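Local coordinates for Ctr9 protein (Myceliophthora thermophila, PDB 6AF0) that probably binds the RNA polymerase II complex, the part modelled here being a long array of helical tetratricopeptide-type repeats, at residues Leu646-Asn660 against Glu673-Asp685. Sequence-based numbering, arbitrary orientation.
Sequences LEVRGLYGWFLSKVN and EQRHYKHTLQSYD
Arg649 reaches from helix 646-660 to helix 673-684, where its NH2 donates to Thr680 OG1 at 2.7 Å, with the hydroxyl lying near the guanidinium plane and an N-H...O angle of 142°. Thr680 OG1 in turn donates to Tyr677 O, so the hydroxyl is used both ways and Tyr677 O receives two donors, Thr680 OG1 and Leu681 N. Bends at chi2 and chi3 fold the arginine chain down beside Leu681 and leave Tyr677 CE1 over one face of the guanidinium and Tyr684 CE1 over the opposite one. With an alanine in place of Arg649, Thr680 OG1 would probably lose its donor from the facing helix and a gap would open between the two tyrosines. The helices run antiparallel, their axes crossing at -163° and coming within 9.4 Å, as neighbouring helices do in the alpha-solenoid of tetratricopeptide-repeat proteins; helix 612-625 packs on helix 646-660, and helix 689-704 touches both through Trp654, Gln674 and Arg675. Tyr677 enters among Arg649, Tyr652, Gly653 and Leu656, its CE2 lying 3.6 Å from Gly653 CA, where the glycine presents no side chain to the ring. Its hydroxyl is placed to donate to Arg649 O, but too close in the model for the bond to be relied on; Arg649 O also accepts from Gly653 N. Tyr652 turns its ring edge to the face of Tyr677 in a T-shaped pair, planes 64° apart. Farther along, the extended Gln674 fits among Gly653, Leu656, Ser657 and Asn660; its OE1 weakly accepts from Lys678 NZ, while Ser657 OG donates to Trp654 O at 2.9 Å.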
ATOM      1  N   LEU A 646     -27.509 -20.041 -14.747  1.00 88.92           N
ATOM      2  CA  LEU A 646     -26.715 -21.071 -14.058  1.00 95.60           C
ATOM      3  C   LEU A 646     -27.079 -21.307 -12.596  1.00100.98           C
ATOM      4  O   LEU A 646     -26.991 -22.448 -12.124  1.00101.11           O
ATOM      5  CB  LEU A 646     -25.225 -20.762 -14.142  1.00 97.25           C
ATOM      6  CG  LEU A 646     -24.647 -20.639 -15.549  1.00 97.77           C
ATOM      7  CD1 LEU A 646     -23.125 -20.586 -15.435  1.00100.34           C
ATOM      8  CD2 LEU A 646     -25.123 -21.769 -16.472  1.00 87.26           C
ATOM      9  N   GLU A 647     -27.461 -20.238 -11.889  1.00 99.32           N
ATOM     10  CA  GLU A 647     -27.986 -20.355 -10.520  1.00 88.67           C
ATOM     11  C   GLU A 647     -29.304 -21.111 -10.541  1.00 81.71           C
ATOM     12  O   GLU A 647     -29.472 -22.098  -9.843  1.00 93.21           O
ATOM     13  CB  GLU A 647     -28.185 -18.982  -9.885  1.00 86.58           C
ATOM     14  CG  GLU A 647     -26.888 -18.241  -9.613  1.00 91.22           C
ATOM     15  CD  GLU A 647     -25.981 -18.964  -8.639  1.00 88.61           C
ATOM     16  OE1 GLU A 647     -26.479 -19.451  -7.614  1.00 92.96           O
ATOM     17  OE2 GLU A 647     -24.765 -19.033  -8.891  1.00 86.44           O
ATOM     18  N   VAL A 648     -30.230 -20.650 -11.364  1.00 78.34           N
ATOM     19  CA  VAL A 648     -31.519 -21.318 -11.539  1.00 85.40           C
ATOM     20  C   VAL A 648     -31.291 -22.776 -11.895  1.00 93.29           C
ATOM     21  O   VAL A 648     -31.984 -23.696 -11.424  1.00 94.68           O
ATOM     22  CB  VAL A 648     -32.339 -20.669 -12.671  1.00 83.18           C
ATOM     23  CG1 VAL A 648     -33.537 -21.526 -13.023  1.00 81.97           C
ATOM     24  CG2 VAL A 648     -32.793 -19.269 -12.276  1.00 91.25           C
ATOM     25  N   ARG A 649     -30.304 -22.976 -12.748  1.00 92.67           N
ATOM     26  CA  ARG A 649     -29.970 -24.297 -13.169  1.00 89.17           C
ATOM     27  C   ARG A 649     -29.645 -25.093 -11.916  1.00 89.60           C
ATOM     28  O   ARG A 649     -30.366 -26.034 -11.567  1.00 88.64           O
ATOM     29  CB  ARG A 649     -28.794 -24.261 -14.136  1.00 90.10           C
ATOM     30  CG  ARG A 649     -29.079 -23.578 -15.465  1.00104.54           C
ATOM     31  CD  ARG A 649     -29.871 -24.440 -16.431  1.00113.33           C
ATOM     32  NE  ARG A 649     -29.035 -25.364 -17.194  1.00113.87           N
ATOM     33  CZ  ARG A 649     -29.516 -26.337 -17.968  1.00116.26           C
ATOM     34  NH1 ARG A 649     -30.823 -26.513 -18.103  1.00108.79           N
ATOM     35  NH2 ARG A 649     -28.691 -27.140 -18.614  1.00121.56           N
ATOM     36  N   GLY A 650     -28.601 -24.663 -11.213  1.00 88.36           N
ATOM     37  CA  GLY A 650     -28.129 -25.354 -10.013  1.00 84.74           C
ATOM     38  C   GLY A 650     -29.269 -25.768  -9.106  1.00 83.78           C
ATOM     39  O   GLY A 650     -29.305 -26.910  -8.628  1.00 81.79           O
ATOM     40  N   LEU A 651     -30.204 -24.841  -8.887  1.00 78.82           N
ATOM     41  CA  LEU A 651     -31.358 -25.094  -8.037  1.00 79.30           C
ATOM     42  C   LEU A 651     -32.192 -26.268  -8.555  1.00 75.77           C
ATOM     43  O   LEU A 651     -32.604 -27.158  -7.799  1.00 66.11           O
ATOM     44  CB  LEU A 651     -32.232 -23.847  -7.919  1.00 70.69           C
ATOM     45  CG  LEU A 651     -33.482 -24.098  -7.060  1.00 73.39           C
ATOM     46  CD1 LEU A 651     -33.138 -24.553  -5.649  1.00 70.30           C
ATOM     47  CD2 LEU A 651     -34.362 -22.862  -6.992  1.00 81.88           C
ATOM     48  N   TYR A 652     -32.435 -26.254  -9.853  1.00 78.83           N
ATOM     49  CA  TYR A 652     -33.174 -27.335 -10.490  1.00 84.69           C
ATOM     50  C   TYR A 652     -32.446 -28.662 -10.331  1.00 75.58           C
ATOM     51  O   TYR A 652     -33.059 -29.671 -10.037  1.00 69.04           O
ATOM     52  CB  TYR A 652     -33.414 -27.040 -11.979  1.00 89.78           C
ATOM     53  CG  TYR A 652     -34.463 -27.945 -12.616  1.00 86.27           C
ATOM     54  CD1 TYR A 652     -35.806 -27.842 -12.267  1.00 83.86           C
ATOM     55  CD2 TYR A 652     -34.103 -28.903 -13.564  1.00 89.99           C
ATOM     56  CE1 TYR A 652     -36.761 -28.663 -12.843  1.00 85.85           C
ATOM     57  CE2 TYR A 652     -35.048 -29.739 -14.137  1.00 86.64           C
ATOM     58  CZ  TYR A 652     -36.375 -29.616 -13.778  1.00 85.48           C
ATOM     59  OH  TYR A 652     -37.312 -30.445 -14.366  1.00 82.17           O
ATOM     60  N   GLY A 653     -31.140 -28.656 -10.533  1.00 72.16           N
ATOM     61  CA  GLY A 653     -30.346 -29.849 -10.300  1.00 79.26           C
ATOM     62  C   GLY A 653     -30.415 -30.312  -8.851  1.00 85.84           C
ATOM     63  O   GLY A 653     -30.510 -31.514  -8.575  1.00 89.93           O
ATOM     64  N   TRP A 654     -30.366 -29.357  -7.925  1.00 82.11           N
ATOM     65  CA  TRP A 654     -30.494 -29.654  -6.509  1.00 78.60           C
ATOM     66  C   TRP A 654     -31.814 -30.330  -6.231  1.00 78.33           C
ATOM     67  O   TRP A 654     -31.876 -31.281  -5.474  1.00 88.68           O
ATOM     68  CB  TRP A 654     -30.426 -28.380  -5.700  1.00 79.17           C
ATOM     69  CG  TRP A 654     -30.636 -28.574  -4.239  1.00 74.93           C
ATOM     70  CD1 TRP A 654     -29.709 -28.954  -3.325  1.00 75.43           C
ATOM     71  CD2 TRP A 654     -31.849 -28.362  -3.523  1.00 74.98           C
ATOM     72  NE1 TRP A 654     -30.273 -29.008  -2.077  1.00 86.25           N
ATOM     73  CE2 TRP A 654     -31.591 -28.648  -2.168  1.00 77.57           C
ATOM     74  CE3 TRP A 654     -33.132 -27.962  -3.894  1.00 78.81           C
ATOM     75  CZ2 TRP A 654     -32.565 -28.541  -1.177  1.00 70.60           C
ATOM     76  CZ3 TRP A 654     -34.104 -27.844  -2.897  1.00 77.96           C
ATOM     77  CH2 TRP A 654     -33.809 -28.135  -1.561  1.00 75.67           C
ATOM     78  N   PHE A 655     -32.864 -29.806  -6.841  1.00 77.27           N
ATOM     79  CA  PHE A 655     -34.192 -30.414  -6.824  1.00 79.12           C
ATOM     80  C   PHE A 655     -34.244 -31.844  -7.349  1.00 77.52           C
ATOM     81  O   PHE A 655     -34.949 -32.679  -6.799  1.00 85.54           O
ATOM     82  CB  PHE A 655     -35.118 -29.572  -7.682  1.00 83.49           C
ATOM     83  CG  PHE A 655     -36.483 -30.154  -7.864  1.00 83.77           C
ATOM     84  CD1 PHE A 655     -37.188 -30.656  -6.785  1.00 85.47           C
ATOM     85  CD2 PHE A 655     -37.082 -30.161  -9.111  1.00 84.11           C
ATOM     86  CE1 PHE A 655     -38.454 -31.176  -6.953  1.00 85.29           C
ATOM     87  CE2 PHE A 655     -38.348 -30.682  -9.283  1.00 76.95           C
ATOM     88  CZ  PHE A 655     -39.038 -31.183  -8.205  1.00 78.40           C
ATOM     89  N   LEU A 656     -33.522 -32.111  -8.428  1.00 76.81           N
ATOM     90  CA  LEU A 656     -33.472 -33.454  -8.999  1.00 78.14           C
ATOM     91  C   LEU A 656     -32.728 -34.412  -8.094  1.00 79.34           C
ATOM     92  O   LEU A 656     -33.001 -35.600  -8.113  1.00 83.69           O
ATOM     93  CB  LEU A 656     -32.834 -33.430 -10.386  1.00 79.84           C
ATOM     94  CG  LEU A 656     -33.610 -32.581 -11.424  1.00 87.47           C
ATOM     95  CD1 LEU A 656     -32.989 -32.639 -12.814  1.00 84.49           C
ATOM     96  CD2 LEU A 656     -35.093 -32.938 -11.521  1.00 84.12           C
ATOM     97  N   SER A 657     -31.775 -33.895  -7.324  1.00 80.44           N
ATOM     98  CA  SER A 657     -31.041 -34.718  -6.363  1.00 79.99           C
ATOM     99  C   SER A 657     -32.009 -35.186  -5.270  1.00 79.36           C
ATOM    100  O   SER A 657     -31.947 -36.334  -4.814  1.00 83.73           O
ATOM    101  CB  SER A 657     -29.774 -33.999  -5.805  1.00 74.16           C
ATOM    102  OG  SER A 657     -29.971 -33.284  -4.581  1.00 67.15           O
ATOM    103  N   LYS A 658     -32.922 -34.303  -4.887  1.00 76.07           N
ATOM    104  CA  LYS A 658     -33.885 -34.590  -3.838  1.00 83.03           C
ATOM    105  C   LYS A 658     -34.832 -35.692  -4.248  1.00101.49           C
ATOM    106  O   LYS A 658     -35.263 -36.488  -3.419  1.00115.25           O
ATOM    107  CB  LYS A 658     -34.703 -33.355  -3.535  1.00 81.78           C
ATOM    108  CG  LYS A 658     -33.905 -32.233  -2.903  1.00 87.55           C
ATOM    109  CD  LYS A 658     -33.305 -32.637  -1.574  1.00 87.58           C
ATOM    110  CE  LYS A 658     -34.407 -33.076  -0.616  1.00 91.42           C
ATOM    111  NZ  LYS A 658     -34.540 -32.128   0.501  1.00 92.69           N
ATOM    112  N   VAL A 659     -35.173 -35.705  -5.530  1.00115.59           N
ATOM    113  CA  VAL A 659     -35.996 -36.758  -6.133  1.00126.75           C
ATOM    114  C   VAL A 659     -35.286 -38.136  -6.160  1.00136.48           C
ATOM    115  O   VAL A 659     -35.926 -39.184  -5.996  1.00135.84           O
ATOM    116  CB  VAL A 659     -36.394 -36.352  -7.571  1.00133.31           C
ATOM    117  CG1 VAL A 659     -37.153 -37.475  -8.270  1.00137.93           C
ATOM    118  CG2 VAL A 659     -37.217 -35.067  -7.554  1.00132.59           C
ATOM    119  N   ASN A 660     -33.970 -38.126  -6.391  1.00148.66           N
ATOM    120  CA  ASN A 660     -33.129 -39.343  -6.322  1.00141.57           C
ATOM    121  C   ASN A 660     -33.033 -39.896  -4.903  1.00125.77           C
ATOM    122  O   ASN A 660     -33.047 -41.108  -4.692  1.00105.00           O
ATOM    123  CB  ASN A 660     -31.705 -39.064  -6.841  1.00141.46           C
ATOM    124  CG  ASN A 660     -31.595 -39.140  -8.356  1.00138.86           C
ATOM    125  OD1 ASN A 660     -32.593 -39.280  -9.067  1.00138.12           O
ATOM    126  ND2 ASN A 660     -30.365 -39.056  -8.858  1.00140.92           N
ATOM    127  N   GLU A 673     -32.490 -38.568 -15.295  1.00114.00           N
ATOM    128  CA  GLU A 673     -32.900 -37.156 -15.409  1.00110.29           C
ATOM    129  C   GLU A 673     -31.861 -36.187 -14.864  1.00115.23           C
ATOM    130  O   GLU A 673     -31.600 -35.153 -15.484  1.00125.79           O
ATOM    131  CB  GLU A 673     -34.236 -36.902 -14.704  1.00114.38           C
ATOM    132  CG  GLU A 673     -35.149 -38.123 -14.638  1.00130.91           C
ATOM    133  CD  GLU A 673     -36.602 -37.797 -14.330  1.00144.88           C
ATOM    134  OE1 GLU A 673     -36.892 -36.667 -13.871  1.00156.65           O
ATOM    135  OE2 GLU A 673     -37.462 -38.684 -14.540  1.00145.92           O
ATOM    136  N   GLN A 674     -31.268 -36.524 -13.715  1.00111.85           N
ATOM    137  CA  GLN A 674     -30.275 -35.654 -13.055  1.00105.64           C
ATOM    138  C   GLN A 674     -28.922 -35.628 -13.767  1.00 99.96           C
ATOM    139  O   GLN A 674     -28.418 -34.559 -14.062  1.00 93.52           O
ATOM    140  CB  GLN A 674     -30.094 -36.030 -11.577  1.00109.30           C
ATOM    141  CG  GLN A 674     -29.027 -35.208 -10.840  1.00115.08           C
ATOM    142  CD  GLN A 674     -28.923 -35.475  -9.326  1.00113.99           C
ATOM    143  OE1 GLN A 674     -28.172 -34.800  -8.616  1.00110.52           O
ATOM    144  NE2 GLN A 674     -29.668 -36.448  -8.834  1.00109.45           N
ATOM    145  N   ARG A 675     -28.327 -36.788 -14.036  1.00 97.96           N
ATOM    146  CA  ARG A 675     -27.043 -36.808 -14.744  1.00101.50           C
ATOM    147  C   ARG A 675     -27.157 -36.241 -16.148  1.00101.44           C
ATOM    148  O   ARG A 675     -26.291 -35.506 -16.609  1.00104.70           O
ATOM    149  CB  ARG A 675     -26.393 -38.204 -14.790  1.00113.31           C
ATOM    150  CG  ARG A 675     -27.093 -39.333 -15.538  1.00125.78           C
ATOM    151  CD  ARG A 675     -26.230 -40.607 -15.441  1.00134.34           C
ATOM    152  NE  ARG A 675     -26.697 -41.772 -16.217  1.00139.19           N
ATOM    153  CZ  ARG A 675     -27.421 -42.792 -15.743  1.00144.36           C
ATOM    154  NH1 ARG A 675     -27.829 -42.818 -14.479  1.00158.64           N
ATOM    155  NH2 ARG A 675     -27.776 -43.785 -16.552  1.00136.86           N
ATOM    156  N   HIS A 676     -28.233 -36.611 -16.821  1.00111.63           N
ATOM    157  CA  HIS A 676     -28.583 -36.065 -18.124  1.00121.39           C
ATOM    158  C   HIS A 676     -28.473 -34.554 -18.080  1.00119.55           C
ATOM    159  O   HIS A 676     -27.609 -33.964 -18.736  1.00116.70           O
ATOM    160  CB  HIS A 676     -30.012 -36.508 -18.462  1.00136.22           C
ATOM    161  CG  HIS A 676     -30.480 -36.110 -19.826  1.00156.60           C
ATOM    162  ND1 HIS A 676     -31.818 -36.045 -20.148  1.00166.82           N
ATOM    163  CD2 HIS A 676     -29.804 -35.770 -20.949  1.00165.08           C
ATOM    164  CE1 HIS A 676     -31.947 -35.684 -21.411  1.00172.43           C
ATOM    165  NE2 HIS A 676     -30.740 -35.507 -21.920  1.00173.06           N
ATOM    166  N   TYR A 677     -29.323 -33.958 -17.250  1.00117.93           N
ATOM    167  CA  TYR A 677     -29.418 -32.514 -17.079  1.00108.40           C
ATOM    168  C   TYR A 677     -28.098 -31.846 -16.675  1.00 98.54           C
ATOM    169  O   TYR A 677     -27.761 -30.786 -17.186  1.00111.42           O
ATOM    170  CB  TYR A 677     -30.497 -32.203 -16.041  1.00111.96           C
ATOM    171  CG  TYR A 677     -30.361 -30.841 -15.415  1.00116.70           C
ATOM    172  CD1 TYR A 677     -31.012 -29.741 -15.952  1.00121.06           C
ATOM    173  CD2 TYR A 677     -29.568 -30.653 -14.285  1.00109.85           C
ATOM    174  CE1 TYR A 677     -30.876 -28.496 -15.377  1.00124.42           C
ATOM    175  CE2 TYR A 677     -29.431 -29.417 -13.706  1.00108.71           C
ATOM    176  CZ  TYR A 677     -30.084 -28.346 -14.254  1.00121.12           C
ATOM    177  OH  TYR A 677     -29.943 -27.123 -13.662  1.00136.83           O
ATOM    178  N   LYS A 678     -27.357 -32.455 -15.757  1.00 96.48           N
ATOM    179  CA  LYS A 678     -26.112 -31.846 -15.270  1.00 99.62           C
ATOM    180  C   LYS A 678     -25.108 -31.701 -16.385  1.00106.42           C
ATOM    181  O   LYS A 678     -24.327 -30.760 -16.381  1.00122.46           O
ATOM    182  CB  LYS A 678     -25.455 -32.649 -14.145  1.00104.95           C
ATOM    183  CG  LYS A 678     -26.346 -32.960 -12.945  1.00110.70           C
ATOM    184  CD  LYS A 678     -26.018 -32.162 -11.692  1.00106.24           C
ATOM    185  CE  LYS A 678     -26.383 -32.980 -10.460  1.00 99.37           C
ATOM    186  NZ  LYS A 678     -26.811 -32.166  -9.295  1.00 86.52           N
ATOM    187  N   HIS A 679     -25.100 -32.620 -17.342  1.00112.67           N
ATOM    188  CA  HIS A 679     -24.130 -32.492 -18.420  1.00112.18           C
ATOM    189  C   HIS A 679     -24.681 -31.736 -19.646  1.00102.26           C
ATOM    190  O   HIS A 679     -23.907 -31.314 -20.504  1.00 87.87           O
ATOM    191  CB  HIS A 679     -23.398 -33.821 -18.710  1.00126.87           C
ATOM    192  CG  HIS A 679     -23.726 -34.466 -20.021  1.00141.51           C
ATOM    193  ND1 HIS A 679     -23.308 -33.958 -21.234  1.00151.37           N
ATOM    194  CD2 HIS A 679     -24.358 -35.630 -20.299  1.00143.20           C
ATOM    195  CE1 HIS A 679     -23.712 -34.755 -22.206  1.00150.63           C
ATOM    196  NE2 HIS A 679     -24.348 -35.779 -21.665  1.00152.13           N
ATOM    197  N   THR A 680     -25.999 -31.514 -19.698  1.00109.21           N
ATOM    198  CA  THR A 680     -26.555 -30.505 -20.634  1.00113.12           C
ATOM    199  C   THR A 680     -26.034 -29.145 -20.147  1.00117.30           C
ATOM    200  O   THR A 680     -25.444 -28.385 -20.914  1.00115.63           O
ATOM    201  CB  THR A 680     -28.115 -30.475 -20.771  1.00106.36           C
ATOM    202  OG1 THR A 680     -28.704 -29.634 -19.772  1.00110.30           O
ATOM    203  CG2 THR A 680     -28.747 -31.882 -20.720  1.00100.96           C
ATOM    204  N   LEU A 681     -26.218 -28.875 -18.855  1.00115.11           N
ATOM    205  CA  LEU A 681     -25.629 -27.703 -18.202  1.00113.17           C
ATOM    206  C   LEU A 681     -24.112 -27.663 -18.395  1.00118.07           C
ATOM    207  O   LEU A 681     -23.522 -26.592 -18.517  1.00118.57           O
ATOM    208  CB  LEU A 681     -25.991 -27.698 -16.718  1.00108.69           C
ATOM    209  CG  LEU A 681     -25.340 -26.629 -15.840  1.00117.65           C
ATOM    210  CD1 LEU A 681     -26.155 -26.462 -14.566  1.00130.52           C
ATOM    211  CD2 LEU A 681     -23.908 -26.978 -15.468  1.00118.03           C
ATOM    212  N   GLN A 682     -23.491 -28.836 -18.412  1.00120.89           N
ATOM    213  CA  GLN A 682     -22.071 -28.964 -18.726  1.00123.18           C
ATOM    214  C   GLN A 682     -21.703 -28.492 -20.152  1.00126.57           C
ATOM    215  O   GLN A 682     -20.574 -28.072 -20.397  1.00122.07           O
ATOM    216  CB  GLN A 682     -21.665 -30.413 -18.548  1.00124.96           C
ATOM    217  CG  GLN A 682     -20.190 -30.656 -18.615  1.00127.74           C
ATOM    218  CD  GLN A 682     -19.492 -30.013 -17.458  1.00131.86           C
ATOM    219  OE1 GLN A 682     -19.921 -30.148 -16.309  1.00125.51           O
ATOM    220  NE2 GLN A 682     -18.411 -29.310 -17.746  1.00138.34           N
ATOM    221  N   SER A 683     -22.643 -28.596 -21.090  1.00121.00           N
ATOM    222  CA  SER A 683     -22.518 -27.935 -22.396  1.00112.22           C
ATOM    223  C   SER A 683     -22.716 -26.393 -22.349  1.00115.69           C
ATOM    224  O   SER A 683     -22.172 -25.688 -23.193  1.00 99.77           O
ATOM    225  CB  SER A 683     -23.503 -28.538 -23.396  1.00113.05           C
ATOM    226  OG  SER A 683     -23.793 -27.601 -24.418  1.00115.28           O
ATOM    227  N   TYR A 684     -23.526 -25.887 -21.405  1.00123.63           N
ATOM    228  CA  TYR A 684     -23.628 -24.427 -21.090  1.00106.08           C
ATOM    229  C   TYR A 684     -22.393 -23.840 -20.388  1.00109.64           C
ATOM    230  O   TYR A 684     -22.120 -22.650 -20.529  1.00118.47           O
ATOM    231  CB  TYR A 684     -24.810 -24.121 -20.169  1.00 95.28           C
ATOM    232  CG  TYR A 684     -26.165 -24.123 -20.810  1.00100.00           C
ATOM    233  CD1 TYR A 684     -26.897 -25.302 -20.930  1.00109.97           C
ATOM    234  CD2 TYR A 684     -26.745 -22.949 -21.260  1.00100.30           C
ATOM    235  CE1 TYR A 684     -28.158 -25.316 -21.505  1.00109.36           C
ATOM    236  CE2 TYR A 684     -28.010 -22.952 -21.838  1.00 99.88           C
ATOM    237  CZ  TYR A 684     -28.712 -24.144 -21.955  1.00104.60           C
ATOM    238  OH  TYR A 684     -29.968 -24.203 -22.513  1.00 99.77           O
ATOM    239  N   ASP A 685     -21.692 -24.641 -19.585  1.00103.25           N
ATOM    240  CA  ASP A 685     -20.456 -24.192 -18.917  1.00101.44           C
ATOM    241  C   ASP A 685     -19.543 -25.361 -18.569  1.00107.26           C
ATOM    242  O   ASP A 685     -19.924 -26.242 -17.795  1.00107.30           O
ATOM    243  CB  ASP A 685     -20.774 -23.416 -17.643  1.00100.95           C
ATOM    244  CG  ASP A 685     -19.536 -23.162 -16.788  1.00105.89           C
ATOM    245  OD1 ASP A 685     -19.310 -22.013 -16.366  1.00 99.25           O
ATOM    246  OD2 ASP A 685     -18.776 -24.111 -16.525  1.00117.67           O
TER